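Local coordinates for cell wall binding protein cwp8 (Peptoclostridium difficile, PDB 5J6Q), which is a surface-layer-associated cell wall protein that probably attaches to the bacterial cell wall through its three CWB2 domains, at residues S293-A298 with V317-I322; D324-A329 with S432-A437; A13-E18 with H178-K183. One frame throughout, in Å; residues are numbered along the deposited sequence.

Contact 1: S293-A298 with V317-I322. With SO4 (sulfate ion), chain D.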
loop_
_atom_site.group_PDB
_atom_site.type_symbol
_atom_site.label_atom_id
_atom_site.label_comp_id
_atom_site.label_asym_id
_atom_site.label_seq_id
_atom_site.Cartn_x
_atom_site.Cartn_y
_atom_site.Cartn_z
ATOM N N SER A 293 0.938 -12.496 14.931
ATOM C CA SER A 293 1.483 -13.026 16.205
ATOM C C SER A 293 2.869 -13.627 15.948
ATOM O O SER A 293 3.297 -13.654 14.774
ATOM C CB SER A 293 0.536 -14.083 16.793
ATOM O OG SER A 293 0.495 -15.263 15.981
ATOM N N ARG A 294 3.572 -14.064 16.974
ATOM C CA ARG A 294 4.883 -14.723 16.818
ATOM C C ARG A 294 4.759 -15.983 15.957
ATOM O O ARG A 294 5.655 -16.283 15.122
ATOM C CB ARG A 294 5.485 -15.044 18.203
ATOM C CG ARG A 294 4.667 -16.088 19.010
ATOM C CD ARG A 294 5.143 -16.155 20.483
ATOM N NE ARG A 294 5.235 -14.828 21.073
ATOM C CZ ARG A 294 6.156 -14.466 21.971
ATOM N NH1 ARG A 294 6.182 -13.222 22.437
ATOM N NH2 ARG A 294 7.050 -15.342 22.407
ATOM N N PHE A 295 3.645 -16.708 16.090
ATOM C CA PHE A 295 3.365 -17.892 15.193
ATOM C C PHE A 295 3.251 -17.490 13.708
ATOM O O PHE A 295 3.867 -18.149 12.872
ATOM C CB PHE A 295 1.995 -18.619 15.564
ATOM C CG PHE A 295 2.009 -18.983 17.025
ATOM C CD1 PHE A 295 1.250 -18.265 17.941
ATOM C CD2 PHE A 295 2.824 -20.002 17.495
ATOM C CE1 PHE A 295 1.311 -18.559 19.312
ATOM C CE2 PHE A 295 2.891 -20.293 18.859
ATOM C CZ PHE A 295 2.133 -19.557 19.762
ATOM N N THR A 296 2.470 -16.395 13.363
ATOM C CA THR A 296 2.329 -16.072 11.914
ATOM C C THR A 296 3.601 -15.344 11.374
ATOM O O THR A 296 3.976 -15.533 10.185
ATOM C CB THR A 296 1.035 -15.359 11.642
ATOM O OG1 THR A 296 0.852 -14.326 12.656
ATOM C CG2 THR A 296 -0.145 -16.352 11.680
ATOM N N THR A 297 4.286 -14.558 12.241
ATOM C CA THR A 297 5.610 -14.030 11.821
ATOM C C THR A 297 6.521 -15.211 11.537
ATOM O O THR A 297 7.181 -15.211 10.479
ATOM C CB THR A 297 6.223 -13.155 12.899
ATOM O OG1 THR A 297 5.320 -12.050 13.103
ATOM C CG2 THR A 297 7.641 -12.671 12.537
ATOM N N ALA A 298 6.556 -16.238 12.404
ATOM C CA ALA A 298 7.453 -17.435 12.181
ATOM C C ALA A 298 7.144 -18.137 10.814
ATOM O O ALA A 298 8.079 -18.507 10.066
ATOM C CB ALA A 298 7.347 -18.427 13.350
ATOM N N VAL A 317 10.259 -25.200 18.604
ATOM C CA VAL A 317 10.686 -24.851 19.968
ATOM C C VAL A 317 9.461 -24.368 20.720
ATOM O O VAL A 317 8.415 -24.200 20.089
ATOM C CB VAL A 317 11.868 -23.800 19.835
ATOM C CG1 VAL A 317 11.367 -22.476 19.299
ATOM C CG2 VAL A 317 12.561 -23.564 21.165
ATOM N N GLY A 318 9.509 -24.190 22.058
ATOM C CA GLY A 318 8.345 -23.645 22.758
ATOM C C GLY A 318 8.232 -22.148 22.409
ATOM O O GLY A 318 9.264 -21.477 22.196
ATOM N N GLU A 319 7.007 -21.635 22.328
ATOM C CA GLU A 319 6.743 -20.253 21.961
ATOM C C GLU A 319 7.483 -19.199 22.749
ATOM O O GLU A 319 7.651 -18.111 22.262
ATOM C CB GLU A 319 5.245 -19.965 22.112
ATOM C CG GLU A 319 4.762 -20.285 23.539
ATOM C CD GLU A 319 3.262 -20.022 23.716
ATOM O OE1 GLU A 319 2.632 -20.663 24.594
ATOM O OE2 GLU A 319 2.724 -19.165 22.974
ATOM N N ASP A 320 7.874 -19.504 23.968
ATOM C CA ASP A 320 8.561 -18.588 24.859
ATOM C C ASP A 320 10.029 -19.022 25.150
ATOM O O ASP A 320 10.720 -18.355 25.924
ATOM C CB ASP A 320 7.813 -18.542 26.212
ATOM C CG ASP A 320 6.348 -18.217 26.109
ATOM O OD1 ASP A 320 5.989 -17.295 25.325
ATOM O OD2 ASP A 320 5.556 -18.876 26.808
ATOM N N ALA A 321 10.473 -20.105 24.549
ATOM C CA ALA A 321 11.799 -20.699 24.764
ATOM C C ALA A 321 12.888 -19.965 24.012
ATOM O O ALA A 321 13.484 -20.456 23.035
ATOM C CB ALA A 321 11.769 -22.164 24.341
ATOM N N ILE A 322 13.194 -18.789 24.507
ATOM C CA ILE A 322 14.181 -17.938 23.863
ATOM C C ILE A 322 15.536 -18.591 23.838
ATOM O O ILE A 322 16.186 -18.587 22.771
ATOM C CB ILE A 322 14.221 -16.573 24.585
ATOM C CG1 ILE A 322 12.836 -15.989 24.536
ATOM C CG2 ILE A 322 15.224 -15.653 23.958
ATOM C CD1 ILE A 322 12.349 -15.831 23.049
HETATM S S SO4 D . 2.940 -12.097 20.181
HETATM O O1 SO4 D . 3.524 -11.796 21.523
HETATM O O2 SO4 D . 1.672 -11.616 20.067
HETATM O O3 SO4 D . 2.870 -13.473 19.943
HETATM O O4 SO4 D . 3.816 -11.460 19.106
#
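Arg294 divides one guanidinium between a sulfate ion and a backbone carbonyl: NE and NH1 turn to the anion while NH2 reaches across to the 317-322 segment. There NH2 donates to Glu319 O at 2.8 Å, with an N-H...O angle of 148°. The carbonyl oxygen lies at the edge of the guanidinium, almost in its plane, whereas the donor is tilted from the carbonyl plane. On the other flank, NE gives its hydrogen to sulfate O3 at 3.0 Å and NH1 to O1, and the backbone N of Arg294 also bonds O3, which takes two donors from one residue. CG stands between the backbone N and the carbonyl carbon (chi1 65°), and a bend at chi3 folds the chain round the anion. The sulfate, probably from the crystallisation liquor, sits at the start of helix 294-305, whose first turn carries a capping box of Ser293 and Thr296, its bond from Thr296 N to Ser293 OG weak. Both segments lie in the first CWB2 domain, of toprim-like fold, in which the type I turn Gly318-Ala321 leads from parallel strand 313-318 into helix 322-327. Asp320, in that turn, adds only a long salt bridge, OD1 to Arg294 NH2 at 3.7 Å; with the carboxylate turned 72° against the guanidinium and no N-H directed at OD1, the attraction is one of charge. Arg294 CG lies over the centre of the Phe295 ring, 4.1 Å above the plane. The same ring meets Glu319 at its edge, CZ to OE2 3.3 Å, and also touches Leu341 and Ile351. Gln529 supplies a further hydrogen bond to the sulfate.

Contact 2: D324-A329 with S432-A437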
loop_
_atom_site.group_PDB
_atom_site.type_symbol
_atom_site.label_atom_id
_atom_site.label_comp_id
_atom_site.label_asym_id
_atom_site.label_seq_id
_atom_site.Cartn_x
_atom_site.Cartn_y
_atom_site.Cartn_z
ATOM N N ASP A 324 16.498 -21.872 23.999
ATOM C CA ASP A 324 16.579 -23.043 23.141
ATOM C C ASP A 324 16.499 -22.573 21.713
ATOM O O ASP A 324 17.189 -23.098 20.831
ATOM C CB ASP A 324 15.412 -24.008 23.427
ATOM C CG ASP A 324 15.232 -24.378 24.885
ATOM O OD1 ASP A 324 16.211 -24.283 25.645
ATOM O OD2 ASP A 324 14.092 -24.770 25.266
ATOM N N GLY A 325 15.630 -21.584 21.469
ATOM C CA GLY A 325 15.490 -21.057 20.134
ATOM C C GLY A 325 16.730 -20.376 19.576
ATOM O O GLY A 325 17.141 -20.683 18.467
ATOM N N LEU A 326 17.341 -19.437 20.317
ATOM C CA LEU A 326 18.495 -18.718 19.751
ATOM C C LEU A 326 19.619 -19.701 19.541
ATOM O O LEU A 326 20.312 -19.633 18.523
ATOM C CB LEU A 326 18.910 -17.511 20.649
ATOM C CG LEU A 326 19.589 -17.824 21.990
ATOM C CD1 LEU A 326 21.083 -18.027 21.790
ATOM C CD2 LEU A 326 19.419 -16.630 22.935
ATOM N N ALA A 327 19.788 -20.668 20.522
ATOM C CA ALA A 327 20.810 -21.737 20.364
ATOM C C ALA A 327 20.449 -22.635 19.149
ATOM O O ALA A 327 21.345 -23.229 18.541
ATOM C CB ALA A 327 20.870 -22.581 21.633
ATOM N N SER A 328 19.144 -22.722 18.760
ATOM C CA SER A 328 18.782 -23.564 17.606
ATOM C C SER A 328 19.114 -23.004 16.220
ATOM O O SER A 328 18.799 -23.687 15.226
ATOM C CB SER A 328 17.297 -23.854 17.635
ATOM O OG SER A 328 17.022 -24.584 18.817
ATOM N N ALA A 329 19.754 -21.821 16.130
ATOM C CA ALA A 329 19.967 -21.214 14.817
ATOM C C ALA A 329 20.941 -21.981 13.943
ATOM O O ALA A 329 20.589 -22.133 12.770
ATOM C CB ALA A 329 20.456 -19.760 14.969
ATOM N N SER A 432 22.042 -11.669 19.545
ATOM C CA SER A 432 22.842 -10.873 18.654
ATOM C C SER A 432 23.893 -11.701 17.826
ATOM O O SER A 432 24.319 -11.293 16.716
ATOM C CB SER A 432 23.510 -9.813 19.527
ATOM O OG SER A 432 22.687 -8.666 19.697
ATOM N N ILE A 433 24.275 -12.876 18.342
ATOM C CA ILE A 433 25.275 -13.736 17.678
ATOM C C ILE A 433 24.618 -14.929 17.002
ATOM O O ILE A 433 25.320 -15.675 16.353
ATOM C CB ILE A 433 26.298 -14.115 18.822
ATOM C CG1 ILE A 433 27.661 -14.498 18.229
ATOM C CG2 ILE A 433 25.745 -15.287 19.661
ATOM C CD1 ILE A 433 28.255 -13.490 17.216
ATOM N N SER A 434 23.257 -15.142 17.111
ATOM C CA SER A 434 22.631 -16.267 16.415
ATOM C C SER A 434 22.876 -16.283 14.897
ATOM O O SER A 434 23.219 -17.340 14.421
ATOM C CB SER A 434 21.120 -16.288 16.686
ATOM O OG SER A 434 20.938 -16.694 18.044
ATOM N N ALA A 435 22.723 -15.164 14.157
ATOM C CA ALA A 435 22.904 -15.252 12.707
ATOM C C ALA A 435 24.347 -15.695 12.397
ATOM O O ALA A 435 24.531 -16.564 11.613
ATOM C CB ALA A 435 22.649 -13.889 12.054
ATOM N N ARG A 436 25.338 -15.048 13.039
ATOM C CA ARG A 436 26.748 -15.319 12.778
ATOM C C ARG A 436 27.038 -16.765 13.056
ATOM O O ARG A 436 27.706 -17.395 12.210
ATOM C CB ARG A 436 27.603 -14.382 13.633
ATOM C CG ARG A 436 29.026 -14.816 13.745
ATOM C CD ARG A 436 29.656 -14.595 12.358
ATOM N NE ARG A 436 31.049 -14.988 12.338
ATOM C CZ ARG A 436 31.931 -14.542 11.437
ATOM N NH1 ARG A 436 33.190 -14.957 11.488
ATOM N NH2 ARG A 436 31.558 -13.679 10.479
ATOM N N ALA A 437 26.508 -17.310 14.187
ATOM C CA ALA A 437 26.750 -18.695 14.495
ATOM C C ALA A 437 26.059 -19.600 13.497
ATOM O O ALA A 437 26.702 -20.563 13.032
ATOM C CB ALA A 437 26.276 -19.039 15.867
#
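Ser434 OG donates to Leu326 O at 3.0 Å, a hydrogen bond from the first turn of helix 434-438 to the end of helix 322-327. The hydroxyl does not come in on a lone pair: it stands above the carbonyl plane, 41° out of it, and the C=O...OG angle is 107°. From the opposite face Ala329 N brings its own hydrogen to Leu326 O at 3.3 Å, so the oxygen is gripped by two donors on either side of its plane. The hydroxyl also lies against the side chain of Leu326, OG to CB 3.4 Å, with CD1 farther out at 4.0 Å. Beside this bond is plain van der Waals contact: Ala329 CB meets Ser434 CB at 3.9 Å and lies 3.7 Å from Ser434 O. Small residues let the backbones come close, the CA atoms of Ala329 and Ser434 being 5.8 Å apart. Ser434 carries OG beside its backbone N and opposite its carbonyl carbon (chi1 -72°), which turns the hydroxyl to the Leu326 carbonyl. One step back, on the partner side, Ser432 OG is hydrogen-bonded to Asn502 ND2, and Ile433 packs on Val505 and Tyr509, linking the start of helix 434-438 to helix 498-509. The two segments belong to different CWB2 repeats, and the contact joins them where helix 531-542 also arrives: its Ala537 touches both Ala329 and Ser434, while Phe420 of strand 418-423 touches Ala437.

Contact 3: A13-E18 with H178-K183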
loop_
_atom_site.group_PDB
_atom_site.type_symbol
_atom_site.label_atom_id
_atom_site.label_comp_id
_atom_site.label_asym_id
_atom_site.label_seq_id
_atom_site.Cartn_x
_atom_site.Cartn_y
_atom_site.Cartn_z
ATOM N N ALA A 13 -27.017 0.482 -9.303
ATOM C CA ALA A 13 -28.493 0.693 -9.103
ATOM C C ALA A 13 -28.882 2.173 -9.073
ATOM O O ALA A 13 -29.775 2.632 -9.797
ATOM C CB ALA A 13 -28.918 0.058 -7.792
ATOM N N LYS A 14 -28.200 2.899 -8.230
ATOM C CA LYS A 14 -28.349 4.318 -7.995
ATOM C C LYS A 14 -28.148 5.104 -9.293
ATOM O O LYS A 14 -28.869 6.081 -9.518
ATOM C CB LYS A 14 -27.308 4.727 -6.932
ATOM C CG LYS A 14 -27.350 6.197 -6.537
ATOM C CD LYS A 14 -26.552 6.442 -5.260
ATOM N N LEU A 15 -27.202 4.678 -10.188
ATOM C CA LEU A 15 -27.016 5.492 -11.389
ATOM C C LEU A 15 -28.209 5.255 -12.295
ATOM O O LEU A 15 -28.785 6.196 -12.803
ATOM C CB LEU A 15 -25.686 5.115 -12.090
ATOM C CG LEU A 15 -25.518 5.822 -13.442
ATOM C CD1 LEU A 15 -25.091 7.252 -13.203
ATOM C CD2 LEU A 15 -24.491 5.063 -14.285
ATOM N N ILE A 16 -28.571 4.013 -12.496
ATOM C CA ILE A 16 -29.703 3.675 -13.326
ATOM C C ILE A 16 -31.076 4.427 -12.954
ATOM O O ILE A 16 -31.817 4.818 -13.857
ATOM C CB ILE A 16 -29.810 2.202 -13.147
ATOM C CG1 ILE A 16 -28.548 1.537 -13.747
ATOM C CG2 ILE A 16 -31.136 1.691 -13.746
ATOM C CD1 ILE A 16 -28.440 0.012 -13.474
ATOM N N GLU A 17 -31.392 4.625 -11.645
ATOM C CA GLU A 17 -32.646 5.326 -11.269
ATOM C C GLU A 17 -32.400 6.806 -11.371
ATOM O O GLU A 17 -33.308 7.612 -11.535
ATOM C CB GLU A 17 -33.072 4.950 -9.845
ATOM C CG GLU A 17 -34.401 4.208 -9.827
ATOM C CD GLU A 17 -35.584 5.120 -10.116
ATOM O OE1 GLU A 17 -35.822 6.059 -9.308
ATOM O OE2 GLU A 17 -36.279 4.899 -11.155
ATOM N N GLU A 18 -31.149 7.165 -11.269
ATOM C CA GLU A 18 -30.743 8.540 -11.439
ATOM C C GLU A 18 -31.074 8.860 -12.924
ATOM O O GLU A 18 -31.670 9.893 -13.265
ATOM C CB GLU A 18 -29.233 8.645 -11.133
ATOM C CG GLU A 18 -28.929 8.875 -9.651
ATOM C CD GLU A 18 -27.445 9.086 -9.351
ATOM O OE1 GLU A 18 -26.617 9.107 -10.286
ATOM O OE2 GLU A 18 -27.111 9.227 -8.158
ATOM N N HIS A 178 -21.355 15.437 -18.286
ATOM C CA HIS A 178 -20.808 14.669 -17.146
ATOM C C HIS A 178 -20.692 13.170 -17.585
ATOM O O HIS A 178 -21.562 12.686 -18.300
ATOM C CB HIS A 178 -21.691 14.734 -15.871
ATOM C CG HIS A 178 -21.958 16.120 -15.389
ATOM N ND1 HIS A 178 -23.097 16.821 -15.732
ATOM C CD2 HIS A 178 -21.234 16.931 -14.575
ATOM C CE1 HIS A 178 -23.046 18.004 -15.139
ATOM N NE2 HIS A 178 -21.936 18.100 -14.436
ATOM N N THR A 179 -19.664 12.443 -17.133
ATOM C CA THR A 179 -19.460 11.088 -17.563
ATOM C C THR A 179 -19.318 10.190 -16.433
ATOM O O THR A 179 -18.550 10.464 -15.487
ATOM C CB THR A 179 -18.185 10.975 -18.416
ATOM O OG1 THR A 179 -18.405 11.753 -19.577
ATOM C CG2 THR A 179 -17.875 9.506 -18.808
ATOM N N VAL A 180 -20.035 9.095 -16.517
ATOM C CA VAL A 180 -19.940 8.150 -15.471
ATOM C C VAL A 180 -19.449 6.908 -16.148
ATOM O O VAL A 180 -20.050 6.415 -17.131
ATOM C CB VAL A 180 -21.335 7.927 -14.809
ATOM C CG1 VAL A 180 -21.227 6.894 -13.694
ATOM C CG2 VAL A 180 -21.913 9.261 -14.302
ATOM N N THR A 181 -18.418 6.359 -15.633
ATOM C CA THR A 181 -17.873 5.172 -16.271
ATOM C C THR A 181 -18.322 4.084 -15.476
ATOM O O THR A 181 -18.281 4.226 -14.251
ATOM C CB THR A 181 -16.329 5.293 -16.304
ATOM O OG1 THR A 181 -16.035 6.517 -17.023
ATOM C CG2 THR A 181 -15.672 4.080 -16.924
ATOM N N VAL A 182 -18.795 2.997 -16.111
ATOM C CA VAL A 182 -19.282 1.854 -15.351
ATOM C C VAL A 182 -18.402 0.705 -15.688
ATOM O O VAL A 182 -18.237 0.431 -16.889
ATOM C CB VAL A 182 -20.791 1.498 -15.656
ATOM C CG1 VAL A 182 -21.143 0.201 -14.971
ATOM C CG2 VAL A 182 -21.725 2.609 -15.140
ATOM N N LYS A 183 -17.845 0.010 -14.639
ATOM C CA LYS A 183 -16.894 -1.073 -14.870
ATOM C C LYS A 183 -17.263 -2.347 -14.214
ATOM O O LYS A 183 -17.647 -2.339 -13.038
ATOM C CB LYS A 183 -15.474 -0.739 -14.289
ATOM C CG LYS A 183 -14.905 0.614 -14.594
ATOM C CD LYS A 183 -13.405 0.643 -14.123
ATOM C CE LYS A 183 -12.692 1.949 -14.412
ATOM N NZ LYS A 183 -11.375 2.065 -13.672
#
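Helix 13-24 lies over strand 178-183 with Leu15 and Val180 facing each other, their CA atoms 8.6 Å apart. Leu15 is the helix residue that makes the contact, and it does so with both methyls. CD2 is shared between two valines that follow each other on the inward side of the strand, 3.8 Å from Val180 CG1 and 3.8 Å from Val182 CG2. CD1 stays with Val180, lying 3.9 Å from both CG1 and CG2, so that the fork of the leucine and the fork of the valine are set against one another. The two approaches differ. Leu15 runs alongside Val180, the two side chains pointing opposite ways, but meets Val182 tip to tip. The leucine CG is trans to its backbone N (chi1 173°), sending the fork out from the helix toward the strand. In both valines CG1 is likewise trans to the backbone N, which leaves CG2 beside that nitrogen; at Val182 it is this CG2 that meets the leucine. Thr181, between them, directs its CB away from the helix, as strand alternation requires. The strand is an inner member of a mixed sheet, with backbone bonds to strand 68-75 along one edge and to strand 5-8 along the other, and the helix covers one face of that sheet. Tyr5 of strand 5-8 touches both Leu15 and Val180, and Ile60 of helix 53-61 closes on Val182 and Ile16. With no hydrogen bond or charge pair between the two segments, the contact is hydrophobic and van der Waals, made by buried branched aliphatic side chains without a directional bond to fix its register.

How the contacts relate
Contacts 1 and 2 are neighbours in the CWB2 part of the chain, their centres 14 Å apart. Strand 313-318 leads directly into helix 322-327, and the two contacts touch where Val317 CG2 packs against Asp324 CB at 3.7 Å. Helix 531-542 borders both, so the three CWB2 repeats come together around this pair. Contact 1 carries the bound sulfate at the surface; contact 2 is buried between repeats. Contact 3 belongs to a separate sheet-and-helix unit on the opposite side of the chain's centre, its centre 51 Å from that of contact 1 and 60 Å from that of contact 2, in keeping with an elongated molecule.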